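Local coordinates for protein dihydropteroate synthase (PDB 6OMZ) that probably condenses para-aminobenzoate with 6-hydroxymethyl-7,8-dihydropterin diphosphate to give 7,8-dihydropteroate, the direct precursor of folates, at residues V22-V27 and H271-S276; A59-V64 and G264-R269. The protein carries 1 engineered substitution. One frame throughout, in Å; residues are numbered along the deposited sequence.

Contact 1. Residues V22-V27 and H271-S276; sequences VQVMGV and HDVQAS. With PMM (pterin-6-yl-methyl-monophosphate), chain D.
Val27 packs on the His271 imidazole: its CG2 lies over one face, and its CG1 comes to 3.7 Å from His271 CE1. The polar partners, the PMM phosphate and water 2, lie at the ring edge. His271 NE2 donates to PMM O1P over 2.6 Å, with an N-H...O angle of 157°. The PMM phosphorus lies in the plane of the ring. On the other nitrogen, His271 ND1 meets water 2 at 3.0 Å, and this water also reaches Val27 O weakly. The imidazole is thus held at both nitrogens and backed by a valine. A chi1 of -62° places CG beside the backbone N, which brings the ring back toward Val27 although CB points away from it.

A second water ties the backbones together. Water 1 donates to Val27 O at 2.7 Å and to His271 O at 2.9 Å. Toward the start of the strand the contact is apolar. Val273 CG2 rests on Gly26 CA at 3.5 Å, where the glycine has no side chain in the way. Its other methyl, Val273 CG1, meets Val24 CG1 at 4.1 Å.

Asp272 is the N-cap of the helix that carries Val273. Its OD1 accepts from Ala275 N at 3.0 Å, from above the carboxylate plane. Ser227 OG is hydrogen-bonded to His271 N, just before the helix.

The contact joins the first barrel strand, 23-29, to the start of the last helix, 273-287. Leu280 of that helix also packs on Val24. Strand 267-270 borders strand 23-29, and Ser257 of helix 250-262 bonds to Ser276.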
loop_
_atom_site.group_PDB
_atom_site.type_symbol
_atom_site.label_atom_id
_atom_site.label_comp_id
_atom_site.label_asym_id
_atom_site.label_seq_id
_atom_site.Cartn_x
_atom_site.Cartn_y
_atom_site.Cartn_z
ATOM N N VAL A 22 2.993 -14.959 -0.231
ATOM C CA VAL A 22 2.591 -13.559 -0.275
ATOM C C VAL A 22 3.355 -12.761 0.778
ATOM O O VAL A 22 3.519 -13.196 1.927
ATOM C CB VAL A 22 1.069 -13.442 -0.089
ATOM C CG1 VAL A 22 0.633 -14.089 1.212
ATOM C CG2 VAL A 22 0.630 -11.988 -0.135
ATOM N N GLN A 23 3.836 -11.586 0.385
ATOM C CA GLN A 23 4.498 -10.679 1.314
ATOM C C GLN A 23 3.457 -9.875 2.080
ATOM O O GLN A 23 2.613 -9.203 1.479
ATOM C CB GLN A 23 5.435 -9.734 0.555
ATOM C CG GLN A 23 6.439 -10.452 -0.325
ATOM C CD GLN A 23 7.444 -11.237 0.486
ATOM O OE1 GLN A 23 7.378 -12.465 0.561
ATOM N NE2 GLN A 23 8.371 -10.528 1.116
ATOM N N VAL A 24 3.519 -9.919 3.406
ATOM C CA VAL A 24 2.638 -9.091 4.222
ATOM C C VAL A 24 3.350 -7.776 4.526
ATOM O O VAL A 24 4.403 -7.761 5.166
ATOM C CB VAL A 24 2.212 -9.819 5.504
ATOM C CG1 VAL A 24 1.432 -8.877 6.425
ATOM C CG2 VAL A 24 1.329 -11.004 5.131
ATOM N N MET A 25 2.774 -6.673 4.052
ATOM C CA MET A 25 3.323 -5.339 4.251
ATOM C C MET A 25 2.520 -4.649 5.352
ATOM O O MET A 25 1.354 -4.301 5.146
ATOM C CB MET A 25 3.273 -4.557 2.939
ATOM C CG MET A 25 3.690 -3.099 3.045
ATOM S SD MET A 25 3.360 -2.204 1.511
ATOM C CE MET A 25 4.692 -2.803 0.465
ATOM N N GLY A 26 3.141 -4.452 6.516
ATOM C CA GLY A 26 2.489 -3.749 7.620
ATOM C C GLY A 26 2.745 -2.244 7.588
ATOM O O GLY A 26 3.859 -1.793 7.331
ATOM N N VAL A 27 1.699 -1.476 7.887
ATOM C CA VAL A 27 1.710 -0.020 7.725
ATOM C C VAL A 27 2.119 0.647 9.034
ATOM O O VAL A 27 1.533 0.377 10.087
ATOM C CB VAL A 27 0.327 0.490 7.284
ATOM C CG1 VAL A 27 0.293 2.033 7.268
ATOM C CG2 VAL A 27 -0.024 -0.035 5.919
ATOM N N HIS A 271 -2.962 -2.893 7.964
ATOM C CA HIS A 271 -2.663 -2.332 9.275
ATOM C C HIS A 271 -2.570 -3.427 10.332
ATOM O O HIS A 271 -1.667 -3.412 11.180
ATOM C CB HIS A 271 -3.742 -1.315 9.660
ATOM C CG HIS A 271 -3.819 -0.144 8.729
ATOM N ND1 HIS A 271 -3.088 1.006 8.927
ATOM C CD2 HIS A 271 -4.532 0.048 7.592
ATOM C CE1 HIS A 271 -3.356 1.865 7.956
ATOM N NE2 HIS A 271 -4.225 1.308 7.132
ATOM N N ASP A 272 -3.521 -4.364 10.320
ATOM C CA ASP A 272 -3.587 -5.427 11.329
ATOM C C ASP A 272 -2.826 -6.616 10.768
ATOM O O ASP A 272 -3.389 -7.494 10.108
ATOM C CB ASP A 272 -5.032 -5.785 11.663
ATOM C CG ASP A 272 -5.158 -6.678 12.899
ATOM O OD1 ASP A 272 -4.186 -7.381 13.258
ATOM O OD2 ASP A 272 -6.251 -6.672 13.514
ATOM N N VAL A 273 -1.523 -6.635 11.026
ATOM C CA VAL A 273 -0.685 -7.714 10.508
ATOM C C VAL A 273 -1.071 -9.048 11.141
ATOM O O VAL A 273 -1.197 -10.063 10.450
ATOM C CB VAL A 273 0.798 -7.357 10.723
ATOM C CG1 VAL A 273 1.695 -8.575 10.513
ATOM C CG2 VAL A 273 1.185 -6.222 9.758
ATOM N N GLN A 274 -1.312 -9.058 12.452
ATOM C CA GLN A 274 -1.651 -10.306 13.128
ATOM C C GLN A 274 -2.871 -10.975 12.503
ATOM O O GLN A 274 -2.888 -12.196 12.308
ATOM C CB GLN A 274 -1.887 -10.049 14.611
ATOM C CG GLN A 274 -2.262 -11.330 15.358
ATOM C CD GLN A 274 -2.454 -11.110 16.848
ATOM O OE1 GLN A 274 -3.575 -10.939 17.329
ATOM N NE2 GLN A 274 -1.357 -11.117 17.583
ATOM N N ALA A 275 -3.895 -10.196 12.164
ATOM C CA ALA A 275 -5.106 -10.805 11.617
ATOM C C ALA A 275 -4.857 -11.408 10.240
ATOM O O ALA A 275 -5.328 -12.515 9.949
ATOM C CB ALA A 275 -6.236 -9.777 11.573
ATOM N N SER A 276 -4.114 -10.710 9.375
ATOM C CA SER A 276 -3.842 -11.278 8.058
ATOM C C SER A 276 -2.865 -12.444 8.140
ATOM O O SER A 276 -2.985 -13.398 7.364
ATOM C CB SER A 276 -3.316 -10.199 7.110
ATOM O OG SER A 276 -4.392 -9.476 6.519
HETATM N N5 PMM D . -3.557 2.965 0.619
HETATM C C6 PMM D . -3.167 4.017 1.363
HETATM C C7 PMM D . -1.844 4.426 1.370
HETATM N N8 PMM D . -0.873 3.859 0.645
HETATM N N1 PMM D . -0.284 2.297 -0.890
HETATM C C2 PMM D . -0.606 1.297 -1.707
HETATM N N2 PMM D . 0.321 0.781 -2.518
HETATM N N3 PMM D . -1.866 0.775 -1.786
HETATM C C4 PMM D . -2.950 1.214 -1.056
HETATM O O4 PMM D . -4.047 0.675 -1.167
HETATM C C4A PMM D . -2.648 2.340 -0.148
HETATM C C8A PMM D . -1.285 2.831 -0.111
HETATM C C9 PMM D . -4.244 4.779 2.078
HETATM O O10 PMM D . -4.780 3.970 3.158
HETATM P PA PMM D . -4.306 3.960 4.719
HETATM O O1P PMM D . -5.139 2.916 5.367
HETATM O O2P PMM D . -2.816 3.618 4.785
HETATM O O3P PMM D . -4.533 5.348 5.301
HETATM O O HOH W 1 -0.455 -0.815 11.466
HETATM O O HOH W 2 -1.501 1.220 11.448
#

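Contact 2. Residues A59-V64 and G264-R269; sequences AQIIDV and GAWGVR. With PMM (pterin-6-yl-methyl-monophosphate), chain D; EDO (1,2-ethanediol), chain L.
The pterin-phosphate pocket holds this contact, where Asp63 and Arg269 form a buried salt bridge beside the bound PMM. Arg269 NE donates to Asp63 OD2 over 2.8 Å at 162°, close to the guanidinium plane but above the plane of the carboxylate. Arg269 NH2 adds a weak bond to the same oxygen at 3.3 Å. The two flat groups stand 78° apart, and a single oxygen, OD2, takes both N-H groups.

Arg269 also grips the phosphate. Its NH1 reaches PMM O2P at 2.8 Å, and its NH2 reaches the same O2P at 2.9 Å. The pterin lies over one face of the guanidinium, with PMM N8 3.2 Å above its plane and over its centre. The chain is extended from CG to NE, and this carries the group from the strand to the ligand. Bonds at the edge and the ligand over a face together fix its rotation.

The family fold is a TIM barrel, and strands 61-65 and 267-270 flank the first strand, 23-29. Both side chains reach into the barrel and meet over strand 23-29, beside Met25. With chi1 at -176° the carboxylate swings away from the Asp63 backbone N and reaches Arg269. Ser100 OG bonds its other oxygen, OD1, and helps position it. Arg269 NH2 has a second acid partner in Asp102. The two carboxylates lie close together, and the shared arginine probably offsets their repulsion.

Nearer the starts of the strands the contact is apolar. Ile61 CD1 touches Trp266 CH2 at 3.8 Å, meeting the indole obliquely. Pro221 also packs on Trp266.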
loop_
_atom_site.group_PDB
_atom_site.type_symbol
_atom_site.label_atom_id
_atom_site.label_comp_id
_atom_site.label_asym_id
_atom_site.label_seq_id
_atom_site.Cartn_x
_atom_site.Cartn_y
_atom_site.Cartn_z
ATOM N N ALA A 59 5.126 -9.545 9.699
ATOM C CA ALA A 59 5.244 -8.740 8.487
ATOM C C ALA A 59 6.604 -8.960 7.828
ATOM O O ALA A 59 7.636 -9.042 8.502
ATOM C CB ALA A 59 5.043 -7.255 8.804
ATOM N N GLN A 60 6.596 -9.086 6.503
ATOM C CA GLN A 60 7.830 -9.125 5.718
ATOM C C GLN A 60 8.357 -7.733 5.388
ATOM O O GLN A 60 9.570 -7.546 5.236
ATOM C CB GLN A 60 7.602 -9.879 4.400
ATOM C CG GLN A 60 7.578 -11.390 4.513
ATOM C CD GLN A 60 6.378 -11.911 5.253
ATOM O OE1 GLN A 60 5.236 -11.609 4.903
ATOM N NE2 GLN A 60 6.624 -12.705 6.291
ATOM N N ILE A 61 7.471 -6.761 5.238
ATOM C CA ILE A 61 7.836 -5.413 4.823
ATOM C C ILE A 61 7.111 -4.440 5.736
ATOM O O ILE A 61 5.936 -4.647 6.052
ATOM C CB ILE A 61 7.452 -5.146 3.352
ATOM C CG1 ILE A 61 8.154 -6.136 2.417
ATOM C CG2 ILE A 61 7.764 -3.681 2.961
ATOM C CD1 ILE A 61 7.608 -6.142 1.001
ATOM N N ILE A 62 7.801 -3.388 6.167
ATOM C CA ILE A 62 7.160 -2.299 6.905
ATOM C C ILE A 62 7.073 -1.098 5.973
ATOM O O ILE A 62 8.098 -0.614 5.486
ATOM C CB ILE A 62 7.912 -1.939 8.191
ATOM C CG1 ILE A 62 7.950 -3.143 9.153
ATOM C CG2 ILE A 62 7.240 -0.747 8.849
ATOM C CD1 ILE A 62 6.565 -3.691 9.526
ATOM N N ASP A 63 5.848 -0.630 5.722
ATOM C CA ASP A 63 5.584 0.514 4.855
ATOM C C ASP A 63 5.462 1.757 5.739
ATOM O O ASP A 63 4.472 1.914 6.457
ATOM C CB ASP A 63 4.306 0.272 4.045
ATOM C CG ASP A 63 4.017 1.383 3.034
ATOM O OD1 ASP A 63 4.927 1.764 2.268
ATOM O OD2 ASP A 63 2.866 1.858 2.987
ATOM N N VAL A 64 6.466 2.636 5.692
ATOM C CA VAL A 64 6.516 3.817 6.553
ATOM C C VAL A 64 6.010 5.023 5.766
ATOM O O VAL A 64 6.449 5.256 4.631
ATOM C CB VAL A 64 7.940 4.045 7.088
ATOM C CG1 VAL A 64 8.025 5.344 7.905
ATOM C CG2 VAL A 64 8.384 2.833 7.946
ATOM N N GLY A 264 -2.939 -15.111 -6.516
ATOM C CA GLY A 264 -1.617 -14.841 -7.045
ATOM C C GLY A 264 -1.017 -13.493 -6.712
ATOM O O GLY A 264 0.022 -13.148 -7.294
ATOM N N ALA A 265 -1.624 -12.723 -5.799
ATOM C CA ALA A 265 -1.043 -11.444 -5.404
ATOM C C ALA A 265 0.360 -11.646 -4.841
ATOM O O ALA A 265 0.620 -12.599 -4.102
ATOM C CB ALA A 265 -1.916 -10.739 -4.355
ATOM N N TRP A 266 1.264 -10.732 -5.203
ATOM C CA TRP A 266 2.610 -10.729 -4.632
ATOM C C TRP A 266 2.589 -10.283 -3.174
ATOM O O TRP A 266 3.355 -10.801 -2.344
ATOM C CB TRP A 266 3.522 -9.809 -5.462
ATOM C CG TRP A 266 4.793 -9.396 -4.762
ATOM C CD1 TRP A 266 5.975 -10.093 -4.710
ATOM C CD2 TRP A 266 5.002 -8.192 -4.008
ATOM N NE1 TRP A 266 6.904 -9.391 -3.967
ATOM C CE2 TRP A 266 6.332 -8.227 -3.520
ATOM C CE3 TRP A 266 4.195 -7.085 -3.700
ATOM C CZ2 TRP A 266 6.876 -7.197 -2.742
ATOM C CZ3 TRP A 266 4.739 -6.057 -2.914
ATOM C CH2 TRP A 266 6.068 -6.122 -2.454
ATOM N N GLY A 267 1.738 -9.307 -2.841
ATOM C CA GLY A 267 1.693 -8.801 -1.482
ATOM C C GLY A 267 0.336 -8.241 -1.112
ATOM O O GLY A 267 -0.527 -8.010 -1.968
ATOM N N VAL A 268 0.166 -8.015 0.195
ATOM C CA VAL A 268 -0.997 -7.325 0.752
ATOM C C VAL A 268 -0.495 -6.252 1.709
ATOM O O VAL A 268 0.412 -6.505 2.507
ATOM C CB VAL A 268 -1.959 -8.298 1.482
ATOM C CG1 VAL A 268 -2.594 -9.278 0.505
ATOM C CG2 VAL A 268 -1.230 -9.086 2.605
ATOM N N ARG A 269 -1.097 -5.056 1.641
ATOM C CA ARG A 269 -0.754 -3.942 2.526
ATOM C C ARG A 269 -1.841 -3.830 3.592
ATOM O O ARG A 269 -3.013 -3.610 3.257
ATOM C CB ARG A 269 -0.621 -2.637 1.724
ATOM C CG ARG A 269 -0.171 -1.418 2.544
ATOM C CD ARG A 269 -0.141 -0.148 1.660
ATOM N NE ARG A 269 0.232 1.041 2.417
ATOM C CZ ARG A 269 -0.623 1.792 3.112
ATOM N NH1 ARG A 269 -1.910 1.476 3.161
ATOM N NH2 ARG A 269 -0.190 2.865 3.759
HETATM N N5 PMM D . -3.557 2.965 0.619
HETATM C C6 PMM D . -3.167 4.017 1.363
HETATM C C7 PMM D . -1.844 4.426 1.370
HETATM N N8 PMM D . -0.873 3.859 0.645
HETATM N N1 PMM D . -0.284 2.297 -0.890
HETATM C C2 PMM D . -0.606 1.297 -1.707
HETATM N N2 PMM D . 0.321 0.781 -2.518
HETATM N N3 PMM D . -1.866 0.775 -1.786
HETATM C C4 PMM D . -2.950 1.214 -1.056
HETATM O O4 PMM D . -4.047 0.675 -1.167
HETATM C C4A PMM D . -2.648 2.340 -0.148
HETATM C C8A PMM D . -1.285 2.831 -0.111
HETATM C C9 PMM D . -4.244 4.779 2.078
HETATM O O10 PMM D . -4.780 3.970 3.158
HETATM P PA PMM D . -4.306 3.960 4.719
HETATM O O1P PMM D . -5.139 2.916 5.367
HETATM O O2P PMM D . -2.816 3.618 4.785
HETATM O O3P PMM D . -4.533 5.348 5.301
HETATM C C1 EDO L . 11.049 -7.611 8.176
HETATM O O1 EDO L . 11.574 -7.096 6.947
HETATM C C2 EDO L . 11.435 -9.081 8.283
HETATM O O2 EDO L . 12.838 -9.189 8.029
#

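Overall arrangement
From the N terminus, the chain first lays down strand 23-29, then strand 61-65, and runs through the rest of the barrel before returning in strand 267-270 and helix 273-287. Contact 2 closes a loop of about 200 residues, from 59-64 to 264-269. It is nested inside the longer loop that contact 1 closes, from 22-27 to 271-276. Strand 23-29 lies between the two strands of contact 2 and is bonded to both: Gly26 O probably accepts from Asp63 N, and Met25 N probably donates to Val268 O. Val27 also packs against the Arg269 guanidinium. Together they tie the start of the barrel to its end and bring Arg269 and His271 to the PMM phosphate.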